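PDB 4QEN: histone-lysine N-methyltransferase, H3 lysine-9 specific SUVH4, which places the repressive H3K9 methyl mark on histone H3, using S-adenosyl-L-methionine as methyl donor, and binds methylated DNA. Local coordinates for residues Q115-L120 and K140-D145. Numbering follows the deposited sequence.
Sequences QYEDDL and KRQIKD. With nucleotides of chain B.
Tyr116 lies between the amide of Gln142 and a methylated base: Gln142 OE1 comes obliquely to within 3.5 Å of Tyr116 CE2 from one side of the ring plane, while the base of 5CM7 of chain B covers the face on the other side. The amide and ring planes differ by only 28°. On the nucleotide side, Tyr116 CD1 is 3.3 Å from C4 of 5CM7 of chain B, whose methyl carbon C5A sits above the plane near the ring's rim. Tyr116 OH donates to OP2 of the same chain B nucleotide over 2.7 Å. His134 also stacks on this ring and makes a weak hydrogen bond through ND1 to Gln142 OE1; Gly132 O accepts from Gln142 NE2, consistent with OE1 being the end turned to the tyrosine.

Further along, Glu117 OE2 accepts the backbone N-H of Gln142 at 3.0 Å, an almost straight bond (167°) that uses the syn lone pair. Setting CG between the backbone N and carbonyl carbon (chi1 67°), with a bend at chi2, aims the carboxylate at 140-145; Ser200 OG binds the same oxygen. A water gives a second link, donating to the carbonyl oxygens of Gln115 and Lys140.

These loops belong to the SRA domain, a fold known for holding a flipped-out 5-methylcytosine. The type I turn from Tyr116 to Asp119 is closed by Asp119 N to Tyr116 O at 3.0 Å. It presents Asp119 OD1 to N4 of 5CM7 of chain B, which donates to it at 3.0 Å. Gln115 N donates to O2 of that chain B base at 3.3 Å. With an alanine at Tyr116, the methylcytosine would probably lose the ring against its face and the phosphate its hydroxyl donor. Gln115 brings CB and CG against O4' of the chain B sugar, its NE2 tied to Ser113 O, while its OE1 lies 3.0 Å from CE of the poorly ordered Lys140, whose NZ is hydrogen-bonded to His134 NE2.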
ATOM      1  N   GLN A 115     -21.466   7.249 -10.945  1.00 31.40           N
ATOM      2  CA  GLN A 115     -21.503   8.405 -11.832  1.00 30.01           C
ATOM      3  C   GLN A 115     -22.738   8.422 -12.740  1.00 30.27           C
ATOM      4  O   GLN A 115     -23.159   9.480 -13.208  1.00 27.69           O
ATOM      5  CB  GLN A 115     -20.218   8.461 -12.658  1.00 33.92           C
ATOM      6  CG  GLN A 115     -18.955   8.296 -11.801  1.00 33.01           C
ATOM      7  CD  GLN A 115     -18.840   9.391 -10.759  1.00 42.08           C
ATOM      8  OE1 GLN A 115     -18.943  10.569 -11.083  1.00 43.59           O
ATOM      9  NE2 GLN A 115     -18.647   9.008  -9.499  1.00 41.43           N
ATOM     10  N   TYR A 116     -23.319   7.250 -12.985  1.00 27.03           N
ATOM     11  CA  TYR A 116     -24.489   7.152 -13.859  1.00 32.57           C
ATOM     12  C   TYR A 116     -25.772   7.062 -13.024  1.00 30.85           C
ATOM     13  O   TYR A 116     -25.935   6.134 -12.232  1.00 28.16           O
ATOM     14  CB  TYR A 116     -24.354   5.939 -14.789  1.00 26.58           C
ATOM     15  CG  TYR A 116     -23.544   6.196 -16.051  1.00 27.11           C
ATOM     16  CD1 TYR A 116     -22.179   6.494 -15.996  1.00 25.51           C
ATOM     17  CD2 TYR A 116     -24.147   6.127 -17.305  1.00 29.53           C
ATOM     18  CE1 TYR A 116     -21.445   6.721 -17.159  1.00 24.98           C
ATOM     19  CE2 TYR A 116     -23.431   6.352 -18.463  1.00 27.50           C
ATOM     20  CZ  TYR A 116     -22.081   6.644 -18.391  1.00 31.43           C
ATOM     21  OH  TYR A 116     -21.389   6.864 -19.564  1.00 25.57           O
ATOM     22  N   GLU A 117     -26.676   8.027 -13.188  1.00 28.05           N
ATOM     23  CA  GLU A 117     -27.887   8.067 -12.361  1.00 24.56           C
ATOM     24  C   GLU A 117     -28.798   6.847 -12.552  1.00 26.98           C
ATOM     25  O   GLU A 117     -29.673   6.600 -11.725  1.00 26.45           O
ATOM     26  CB  GLU A 117     -28.683   9.361 -12.584  1.00 26.86           C
ATOM     27  CG  GLU A 117     -29.300   9.480 -13.973  1.00 28.43           C
ATOM     28  CD  GLU A 117     -28.390  10.207 -14.966  1.00 38.04           C
ATOM     29  OE1 GLU A 117     -27.161  10.295 -14.706  1.00 34.73           O
ATOM     30  OE2 GLU A 117     -28.914  10.708 -15.995  1.00 35.11           O
ATOM     31  N   ASP A 118     -28.603   6.088 -13.632  1.00 23.66           N
ATOM     32  CA  ASP A 118     -29.436   4.907 -13.876  1.00 24.71           C
ATOM     33  C   ASP A 118     -28.867   3.621 -13.270  1.00 27.15           C
ATOM     34  O   ASP A 118     -29.554   2.595 -13.270  1.00 23.93           O
ATOM     35  CB  ASP A 118     -29.723   4.713 -15.380  1.00 22.66           C
ATOM     36  CG  ASP A 118     -30.460   5.904 -15.992  1.00 27.75           C
ATOM     37  OD1 ASP A 118     -31.639   6.107 -15.654  1.00 26.91           O
ATOM     38  OD2 ASP A 118     -29.863   6.664 -16.784  1.00 27.82           O
ATOM     39  N   ASP A 119     -27.624   3.660 -12.771  1.00 20.19           N
ATOM     40  CA  ASP A 119     -27.028   2.475 -12.144  1.00 21.06           C
ATOM     41  C   ASP A 119     -27.823   2.086 -10.901  1.00 23.02           C
ATOM     42  O   ASP A 119     -28.245   2.952 -10.139  1.00 21.81           O
ATOM     43  CB  ASP A 119     -25.557   2.710 -11.719  1.00 24.54           C
ATOM     44  CG  ASP A 119     -24.577   2.686 -12.888  1.00 24.11           C
ATOM     45  OD1 ASP A 119     -24.963   2.343 -14.026  1.00 23.69           O
ATOM     46  OD2 ASP A 119     -23.399   3.036 -12.668  1.00 26.62           O
ATOM     47  N   LEU A 120     -28.026   0.787 -10.689  1.00 21.63           N
ATOM     48  CA  LEU A 120     -28.659   0.317  -9.462  1.00 19.91           C
ATOM     49  C   LEU A 120     -27.816  -0.803  -8.869  1.00 22.94           C
ATOM     50  O   LEU A 120     -27.677  -1.855  -9.494  1.00 23.88           O
ATOM     51  CB  LEU A 120     -30.089  -0.185  -9.727  1.00 22.13           C
ATOM     52  CG  LEU A 120     -30.855  -0.804  -8.544  1.00 26.11           C
ATOM     53  CD1 LEU A 120     -30.937   0.170  -7.384  1.00 24.19           C
ATOM     54  CD2 LEU A 120     -32.287  -1.304  -8.948  1.00 27.82           C
ATOM     55  N   LYS A 140     -23.826  16.371 -14.580  1.00 46.47           N
ATOM     56  CA  LYS A 140     -23.262  15.082 -14.986  1.00 43.36           C
ATOM     57  C   LYS A 140     -24.336  14.010 -15.256  1.00 31.31           C
ATOM     58  O   LYS A 140     -24.198  12.844 -14.883  1.00 35.05           O
ATOM     59  CB  LYS A 140     -22.236  14.610 -13.956  1.00 69.74           C
ATOM     60  CG  LYS A 140     -21.344  13.492 -14.436  1.00 88.66           C
ATOM     61  CD  LYS A 140     -20.196  13.264 -13.509  1.00103.93           C
ATOM     62  CE  LYS A 140     -19.722  11.840 -13.635  1.00110.87           C
ATOM     63  NZ  LYS A 140     -18.746  11.611 -14.723  1.00111.74           N
ATOM     64  N   ARG A 141     -25.421  14.437 -15.894  1.00 30.55           N
ATOM     65  CA  ARG A 141     -26.546  13.565 -16.194  1.00 31.39           C
ATOM     66  C   ARG A 141     -26.470  13.089 -17.649  1.00 35.38           C
ATOM     67  O   ARG A 141     -25.587  13.505 -18.395  1.00 30.84           O
ATOM     68  CB  ARG A 141     -27.851  14.326 -15.967  1.00 34.02           C
ATOM     69  CG  ARG A 141     -28.006  14.901 -14.558  1.00 35.89           C
ATOM     70  CD  ARG A 141     -28.421  13.830 -13.538  1.00 38.17           C
ATOM     71  NE  ARG A 141     -28.450  14.361 -12.176  1.00 36.81           N
ATOM     72  CZ  ARG A 141     -29.437  15.093 -11.669  1.00 40.01           C
ATOM     73  NH1 ARG A 141     -29.349  15.535 -10.422  1.00 41.43           N
ATOM     74  NH2 ARG A 141     -30.512  15.390 -12.403  1.00 38.42           N
ATOM     75  N   GLN A 142     -27.392  12.218 -18.054  1.00 31.99           N
ATOM     76  CA  GLN A 142     -27.503  11.851 -19.461  1.00 32.88           C
ATOM     77  C   GLN A 142     -27.995  13.040 -20.262  1.00 33.32           C
ATOM     78  O   GLN A 142     -28.939  13.720 -19.854  1.00 30.28           O
ATOM     79  CB  GLN A 142     -28.480  10.689 -19.650  1.00 25.18           C
ATOM     80  CG  GLN A 142     -27.963   9.375 -19.108  1.00 25.18           C
ATOM     81  CD  GLN A 142     -26.619   9.009 -19.706  1.00 26.19           C
ATOM     82  OE1 GLN A 142     -25.584   9.076 -19.032  1.00 33.51           O
ATOM     83  NE2 GLN A 142     -26.623   8.645 -20.984  1.00 26.69           N
ATOM     84  N   ILE A 143     -27.379  13.281 -21.415  1.00 27.28           N
ATOM     85  CA  ILE A 143     -27.806  14.409 -22.247  1.00 29.07           C
ATOM     86  C   ILE A 143     -28.210  14.023 -23.666  1.00 31.96           C
ATOM     87  O   ILE A 143     -28.663  14.870 -24.432  1.00 31.71           O
ATOM     88  CB  ILE A 143     -26.728  15.507 -22.313  1.00 40.45           C
ATOM     89  CG1 ILE A 143     -25.380  14.901 -22.718  1.00 37.37           C
ATOM     90  CG2 ILE A 143     -26.627  16.219 -20.969  1.00 42.49           C
ATOM     91  CD1 ILE A 143     -24.218  15.913 -22.727  1.00 51.82           C
ATOM     92  N   LYS A 144     -28.056  12.753 -24.021  1.00 32.66           N
ATOM     93  CA  LYS A 144     -28.665  12.256 -25.254  1.00 37.29           C
ATOM     94  C   LYS A 144     -28.767  10.739 -25.243  1.00 28.59           C
ATOM     95  O   LYS A 144     -28.135  10.082 -24.424  1.00 25.26           O
ATOM     96  CB  LYS A 144     -27.910  12.727 -26.500  1.00 42.03           C
ATOM     97  CG  LYS A 144     -26.564  12.107 -26.689  1.00 35.43           C
ATOM     98  CD  LYS A 144     -26.209  12.038 -28.160  1.00 35.77           C
ATOM     99  CE  LYS A 144     -24.808  12.534 -28.424  1.00 38.66           C
ATOM    100  NZ  LYS A 144     -24.803  14.026 -28.522  1.00 51.54           N
ATOM    101  N   ASP A 145     -29.554  10.215 -26.179  1.00 25.91           N
ATOM    102  CA  ASP A 145     -29.858   8.795 -26.290  1.00 26.23           C
ATOM    103  C   ASP A 145     -28.617   7.945 -26.476  1.00 27.39           C
ATOM    104  O   ASP A 145     -27.690   8.349 -27.167  1.00 24.13           O
ATOM    105  CB  ASP A 145     -30.772   8.552 -27.496  1.00 25.38           C
ATOM    106  CG  ASP A 145     -32.159   9.117 -27.308  1.00 36.37           C
ATOM    107  OD1 ASP A 145     -32.545   9.384 -26.153  1.00 30.24           O
ATOM    108  OD2 ASP A 145     -32.872   9.275 -28.326  1.00 32.49           O
TER
ATOM    109  N1  5CM B   7     -19.256   4.605 -14.625  1.00 27.63           N
ATOM    110  C2  5CM B   7     -20.256   4.418 -13.746  1.00 21.14           C
ATOM    111  N3  5CM B   7     -21.386   3.662 -14.152  1.00 24.54           N
ATOM    112  C4  5CM B   7     -21.574   3.246 -15.478  1.00 21.93           C
ATOM    113  C5  5CM B   7     -20.611   3.547 -16.418  1.00 25.69           C
ATOM    114  C5A 5CM B   7     -20.720   3.173 -17.779  1.00 24.15           C
ATOM    115  C6  5CM B   7     -19.508   4.250 -15.970  1.00 24.59           C
ATOM    116  O2  5CM B   7     -20.174   4.691 -12.554  1.00 23.63           O
ATOM    117  N4  5CM B   7     -22.663   2.579 -15.902  1.00 22.77           N
ATOM    118  C1' 5CM B   7     -17.991   5.416 -14.765  1.00 33.79           C
ATOM    119  C2' 5CM B   7     -16.717   5.441 -15.456  1.00 35.13           C
ATOM    120  C3' 5CM B   7     -16.237   6.831 -14.655  1.00 22.52           C
ATOM    121  C4' 5CM B   7     -17.330   7.840 -15.095  1.00 28.40           C
ATOM    122  O4' 5CM B   7     -18.417   6.865 -14.700  1.00 29.14           O
ATOM    123  O3' 5CM B   7     -16.143   6.864 -13.233  1.00 28.80           O
ATOM    124  C5' 5CM B   7     -17.079   7.705 -16.651  1.00 25.33           C
ATOM    125  O5' 5CM B   7     -16.849   6.635 -17.584  1.00 34.07           O
ATOM    126  P   5CM B   7     -17.548   6.541 -19.014  1.00 28.47           P
ATOM    127  OP1 5CM B   7     -17.644   5.129 -19.437  1.00 27.74           O
ATOM    128  OP2 5CM B   7     -18.783   7.337 -19.057  1.00 26.66           O
TER
HETATM  129  O   HOH W   1     -24.897  11.494 -12.225  1.00 54.01           O
HETATM  130  O   HOH W   2     -25.520   9.536 -16.343  1.00 31.91           O